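Local coordinates for penaeus monodon metallodensovirus major capsid protein (PDB 6WH7) that assembles in sixty copies into the icosahedral capsid of a shrimp densovirus, probably enclosing the viral genome as parvoviral coat proteins do, at residues A[226-231]-A[326-331]; A[132-137]-A[147-152]. All blocks are in the same frame, centred on the assembly; numbering follows the deposited sequence.

Contact 1: residues A[226-231]-A[326-331]; sequences LGFWFG and WIQSYG
W229 and F230 pair with I327 and Q328 through two successive parallel bridges, although the segments as a whole diverge by about 65°, a short example of how segments distant in sequence can be stitched together by backbone pairing. W229 supplies both sides of the main exchange. Its N donates to W326 O at 2.6 Å, and its O accepts from Q328 N at 2.9 Å, that donor tilted some way out of the carbonyl plane. A weak bond from G231 N to Q328 O follows, with F230 CA resting against the same oxygen.

W229 and I327 lie on one face of this small sheet, F230 and Q328 on the other. The indole of W326 meets that of W229 in a T-shaped contact, planes at 84°: W326 presents the edge of its six-membered ring, CE3 lying 3.4 Å from W229 CD1, to the face of the five-membered ring. I327 CD1 approaches W229 CB. R120 makes a cation-pi contact with W229.

F230 and Y330 stack face to face, with centroids 3.8 Å apart and planes only 5° from parallel. F230 CG comes 3.6 Å from Y330 CZ, while F228 CD1 lies over the opposite face of the F230 ring near its rim. F228 CD1 also meets the aliphatic part of Q328, 3.4 Å from its CG. The Q328 amide leads away, with weak hydrogen bonds from NE2 to S324 O and between OE1 and T251 OG1.

In the parvoviral jelly roll, residues 226-231 follow the barrel strand 218-222, probably strand G, and residues 326-331 follow the last barrel strand, 287-302. The bridges would then join the long GH loop to the C-terminal extension.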
# COMPACT_ATOMS: atom_id res chain seq x y z
N LEU A 226 -10.50 8.59 -86.44
CA LEU A 226 -10.88 7.81 -87.60
C LEU A 226 -10.64 6.34 -87.28
O LEU A 226 -9.60 5.99 -86.71
CB LEU A 226 -10.07 8.22 -88.83
CG LEU A 226 -10.25 9.62 -89.40
CD1 LEU A 226 -9.14 9.95 -90.35
CD2 LEU A 226 -11.54 9.70 -90.16
N GLY A 227 -11.59 5.49 -87.61
CA GLY A 227 -11.27 4.10 -87.45
C GLY A 227 -10.45 3.53 -88.57
O GLY A 227 -10.19 2.32 -88.60
N PHE A 228 -10.04 4.37 -89.51
CA PHE A 228 -9.41 3.92 -90.73
C PHE A 228 -8.28 4.88 -91.06
O PHE A 228 -8.10 5.91 -90.43
CB PHE A 228 -10.41 3.85 -91.88
CG PHE A 228 -11.00 5.17 -92.24
CD1 PHE A 228 -10.47 5.93 -93.25
CD2 PHE A 228 -12.07 5.67 -91.54
CE1 PHE A 228 -11.01 7.13 -93.57
CE2 PHE A 228 -12.60 6.87 -91.85
CZ PHE A 228 -12.07 7.60 -92.87
N TRP A 229 -7.50 4.51 -92.07
CA TRP A 229 -6.33 5.25 -92.51
C TRP A 229 -6.54 5.68 -93.95
O TRP A 229 -7.55 5.37 -94.57
CB TRP A 229 -5.10 4.37 -92.36
CG TRP A 229 -4.79 4.04 -90.96
CD1 TRP A 229 -5.43 3.12 -90.20
CD2 TRP A 229 -3.72 4.54 -90.17
NE1 TRP A 229 -4.86 3.06 -88.96
CE2 TRP A 229 -3.80 3.92 -88.92
CE3 TRP A 229 -2.71 5.47 -90.40
CZ2 TRP A 229 -2.90 4.19 -87.91
CZ3 TRP A 229 -1.83 5.74 -89.39
CH2 TRP A 229 -1.93 5.11 -88.16
N PHE A 230 -5.57 6.40 -94.49
CA PHE A 230 -5.59 6.82 -95.88
C PHE A 230 -4.31 6.36 -96.55
O PHE A 230 -3.23 6.39 -95.95
CB PHE A 230 -5.73 8.33 -96.00
CG PHE A 230 -7.02 8.86 -95.48
CD1 PHE A 230 -8.16 8.78 -96.23
CD2 PHE A 230 -7.09 9.45 -94.24
CE1 PHE A 230 -9.34 9.25 -95.76
CE2 PHE A 230 -8.27 9.93 -93.77
CZ PHE A 230 -9.40 9.84 -94.53
N GLY A 231 -4.44 5.92 -97.80
CA GLY A 231 -3.28 5.46 -98.53
C GLY A 231 -2.84 6.37 -99.66
O GLY A 231 -1.84 6.09 -100.32
N TRP A 326 -8.89 -1.25 -93.59
CA TRP A 326 -8.42 -0.08 -92.87
C TRP A 326 -7.86 1.05 -93.73
O TRP A 326 -7.59 2.12 -93.18
CB TRP A 326 -7.39 -0.54 -91.83
CG TRP A 326 -6.22 -1.21 -92.40
CD1 TRP A 326 -6.18 -2.45 -92.93
CD2 TRP A 326 -4.90 -0.71 -92.42
NE1 TRP A 326 -4.91 -2.74 -93.34
CE2 TRP A 326 -4.10 -1.69 -93.03
CE3 TRP A 326 -4.31 0.48 -92.00
CZ2 TRP A 326 -2.74 -1.51 -93.23
CZ3 TRP A 326 -2.97 0.65 -92.20
CH2 TRP A 326 -2.20 -0.33 -92.81
N ILE A 327 -7.71 0.89 -95.04
CA ILE A 327 -7.13 1.92 -95.90
C ILE A 327 -8.22 2.48 -96.80
O ILE A 327 -8.92 1.72 -97.48
CB ILE A 327 -5.98 1.40 -96.77
CG1 ILE A 327 -4.88 0.80 -95.92
CG2 ILE A 327 -5.35 2.54 -97.53
CD1 ILE A 327 -4.29 1.80 -95.09
N GLN A 328 -8.35 3.80 -96.83
CA GLN A 328 -9.46 4.43 -97.54
C GLN A 328 -8.96 5.61 -98.34
O GLN A 328 -7.91 6.19 -98.05
CB GLN A 328 -10.54 4.87 -96.56
CG GLN A 328 -11.10 3.72 -95.75
CD GLN A 328 -11.72 2.68 -96.63
OE1 GLN A 328 -12.52 2.99 -97.49
NE2 GLN A 328 -11.32 1.43 -96.44
N SER A 329 -9.70 5.94 -99.39
CA SER A 329 -9.49 7.20 -100.09
C SER A 329 -10.17 8.33 -99.32
O SER A 329 -11.05 8.11 -98.48
CB SER A 329 -10.01 7.11 -101.52
OG SER A 329 -11.40 6.84 -101.56
N TYR A 330 -9.72 9.55 -99.58
CA TYR A 330 -10.29 10.71 -98.90
C TYR A 330 -11.74 10.95 -99.32
O TYR A 330 -12.09 10.87 -100.50
CB TYR A 330 -9.45 11.95 -99.15
CG TYR A 330 -8.26 12.03 -98.23
CD1 TYR A 330 -8.37 12.67 -97.01
CD2 TYR A 330 -7.05 11.45 -98.55
CE1 TYR A 330 -7.31 12.75 -96.15
CE2 TYR A 330 -5.98 11.53 -97.69
CZ TYR A 330 -6.12 12.18 -96.49
OH TYR A 330 -5.07 12.27 -95.61
N GLY A 331 -12.56 11.27 -98.33
CA GLY A 331 -14.00 11.20 -98.47
C GLY A 331 -14.67 12.17 -99.40
O GLY A 331 -15.34 11.77 -100.35

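Contact 2: residues A[132-137]-A[147-152]; sequences ILTSDE and TTTTFN
T134 faces F151 and S135 faces T150 where the end of strand 118-135 meets the returning strand 150-151, an antiparallel hairpin consistent with the DE hairpin that surrounds the five-fold channel in parvoviral capsids. S135 and T150 form the hydrogen-bonded pair, with both N–O distances (S135 N to T150 O, T150 N to S135 O) at 2.9 Å. S135 O also takes T149 OG1 at 3.1 Å, so two donors grip it. T149 has OG1 anti to its backbone N (chi1 173°), and the hydroxyl sits well above the carbonyl plane.

On the T134 and F151 face the two side chains lie side by side, pointing the same way, with T134 CG2 3.6 Å from F151 CD1. I132 CG2 meets the rim of the F151 ring edge-on, 3.5 Å from F151 CE1. F285 of a neighbouring subunit meets the F151 ring. On the S135 side, N152 has CG between its backbone N and carbonyl carbon (chi1 49°), and its ND2 comes to S135 OG, a bond modelled too short for its length to be trusted; F151 of another subunit packs there.

D136 and T149 also lie side by side, pointing the same way, while D136 OD1 is engaged by a salt bridge to R73. Nearer the hairpin tip, T147 OG1 donates to E137 O at 3.1 Å, nearly along the C=O axis.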
# COMPACT_ATOMS: atom_id res chain seq x y z
N ILE A 132 -3.23 43.21 -85.89
CA ILE A 132 -2.94 44.62 -86.15
C ILE A 132 -4.07 45.17 -86.99
O ILE A 132 -4.31 44.71 -88.11
CB ILE A 132 -1.60 44.81 -86.87
CG1 ILE A 132 -0.44 44.39 -85.97
CG2 ILE A 132 -1.43 46.26 -87.28
CD1 ILE A 132 0.86 44.32 -86.69
N LEU A 133 -4.77 46.16 -86.46
CA LEU A 133 -5.92 46.75 -87.10
C LEU A 133 -5.55 48.11 -87.69
O LEU A 133 -4.81 48.87 -87.07
CB LEU A 133 -7.06 46.91 -86.10
CG LEU A 133 -7.61 45.61 -85.53
CD1 LEU A 133 -8.51 45.92 -84.38
CD2 LEU A 133 -8.37 44.85 -86.58
N THR A 134 -6.06 48.38 -88.88
CA THR A 134 -5.81 49.64 -89.57
C THR A 134 -7.09 50.10 -90.26
O THR A 134 -7.99 49.31 -90.53
CB THR A 134 -4.67 49.53 -90.59
OG1 THR A 134 -5.00 48.56 -91.58
CG2 THR A 134 -3.37 49.11 -89.93
N SER A 135 -7.16 51.40 -90.54
CA SER A 135 -8.25 51.98 -91.30
C SER A 135 -7.70 52.69 -92.53
O SER A 135 -6.60 53.24 -92.49
CB SER A 135 -9.06 52.98 -90.47
OG SER A 135 -9.75 52.35 -89.41
N ASP A 136 -8.47 52.66 -93.61
CA ASP A 136 -8.08 53.27 -94.88
C ASP A 136 -8.38 54.76 -94.99
O ASP A 136 -7.71 55.44 -95.78
CB ASP A 136 -8.75 52.55 -96.04
CG ASP A 136 -8.10 51.23 -96.36
OD1 ASP A 136 -6.94 51.04 -95.94
OD2 ASP A 136 -8.74 50.39 -97.03
N GLU A 137 -9.40 55.27 -94.33
CA GLU A 137 -9.70 56.70 -94.46
C GLU A 137 -9.52 57.18 -95.90
O GLU A 137 -9.20 56.40 -96.79
CB GLU A 137 -8.80 57.53 -93.54
CG GLU A 137 -9.17 57.45 -92.08
CD GLU A 137 -9.03 56.04 -91.53
OE1 GLU A 137 -8.83 55.12 -92.34
OE2 GLU A 137 -9.13 55.87 -90.29
N THR A 147 -6.72 58.36 -100.45
CA THR A 147 -6.82 57.30 -99.46
C THR A 147 -5.46 56.92 -98.88
O THR A 147 -4.49 56.69 -99.61
CB THR A 147 -7.50 56.04 -100.07
OG1 THR A 147 -7.63 55.02 -99.07
CG2 THR A 147 -6.73 55.51 -101.26
N THR A 148 -5.38 56.90 -97.55
CA THR A 148 -4.17 56.50 -96.87
C THR A 148 -4.54 55.78 -95.58
O THR A 148 -5.42 56.22 -94.85
CB THR A 148 -3.26 57.71 -96.57
OG1 THR A 148 -2.05 57.26 -95.95
CG2 THR A 148 -3.96 58.73 -95.69
N THR A 149 -3.84 54.69 -95.31
CA THR A 149 -4.21 53.77 -94.24
C THR A 149 -3.28 53.92 -93.05
O THR A 149 -2.06 54.01 -93.20
CB THR A 149 -4.21 52.34 -94.77
OG1 THR A 149 -4.40 51.41 -93.69
CG2 THR A 149 -2.95 52.05 -95.50
N THR A 150 -3.87 53.95 -91.85
CA THR A 150 -3.16 54.21 -90.61
C THR A 150 -3.65 53.24 -89.54
O THR A 150 -4.66 52.56 -89.71
CB THR A 150 -3.36 55.65 -90.14
OG1 THR A 150 -4.75 55.91 -89.97
CG2 THR A 150 -2.77 56.63 -91.13
N PHE A 151 -2.94 53.20 -88.43
CA PHE A 151 -3.23 52.29 -87.33
C PHE A 151 -4.27 52.87 -86.39
O PHE A 151 -4.29 54.07 -86.13
CB PHE A 151 -1.97 51.99 -86.54
CG PHE A 151 -0.91 51.31 -87.33
CD1 PHE A 151 -0.91 49.94 -87.48
CD2 PHE A 151 0.09 52.04 -87.93
CE1 PHE A 151 0.07 49.32 -88.20
CE2 PHE A 151 1.06 51.42 -88.66
CZ PHE A 151 1.05 50.06 -88.79
N ASN A 152 -5.14 52.00 -85.88
CA ASN A 152 -6.04 52.36 -84.79
C ASN A 152 -6.28 51.16 -83.89
O ASN A 152 -6.51 50.05 -84.37
CB ASN A 152 -7.35 52.93 -85.34
CG ASN A 152 -7.96 52.08 -86.42
OD1 ASN A 152 -7.85 50.86 -86.42
ND2 ASN A 152 -8.58 52.73 -87.38

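How the contacts relate
The example shows one long strand serving two distant ends of a jelly roll. Strand 118-135 passes contact 1 near its start, where A118, R120 and P121 meet the aromatic side chains, and itself forms contact 2 at its end. The contact centres are 47 Å apart, with nearest atoms about 32 Å apart, and lie on opposite sides of the chain's centre, 16 Å and 31 Å from it. Along the chain, contact 2 is complete before the first segment of contact 1 begins, and they do not touch. Contact 1 is largely internal, with W326 packing on R352 of a neighbouring subunit, whereas contact 2 lies against two further subunits, probably around the five-fold axis.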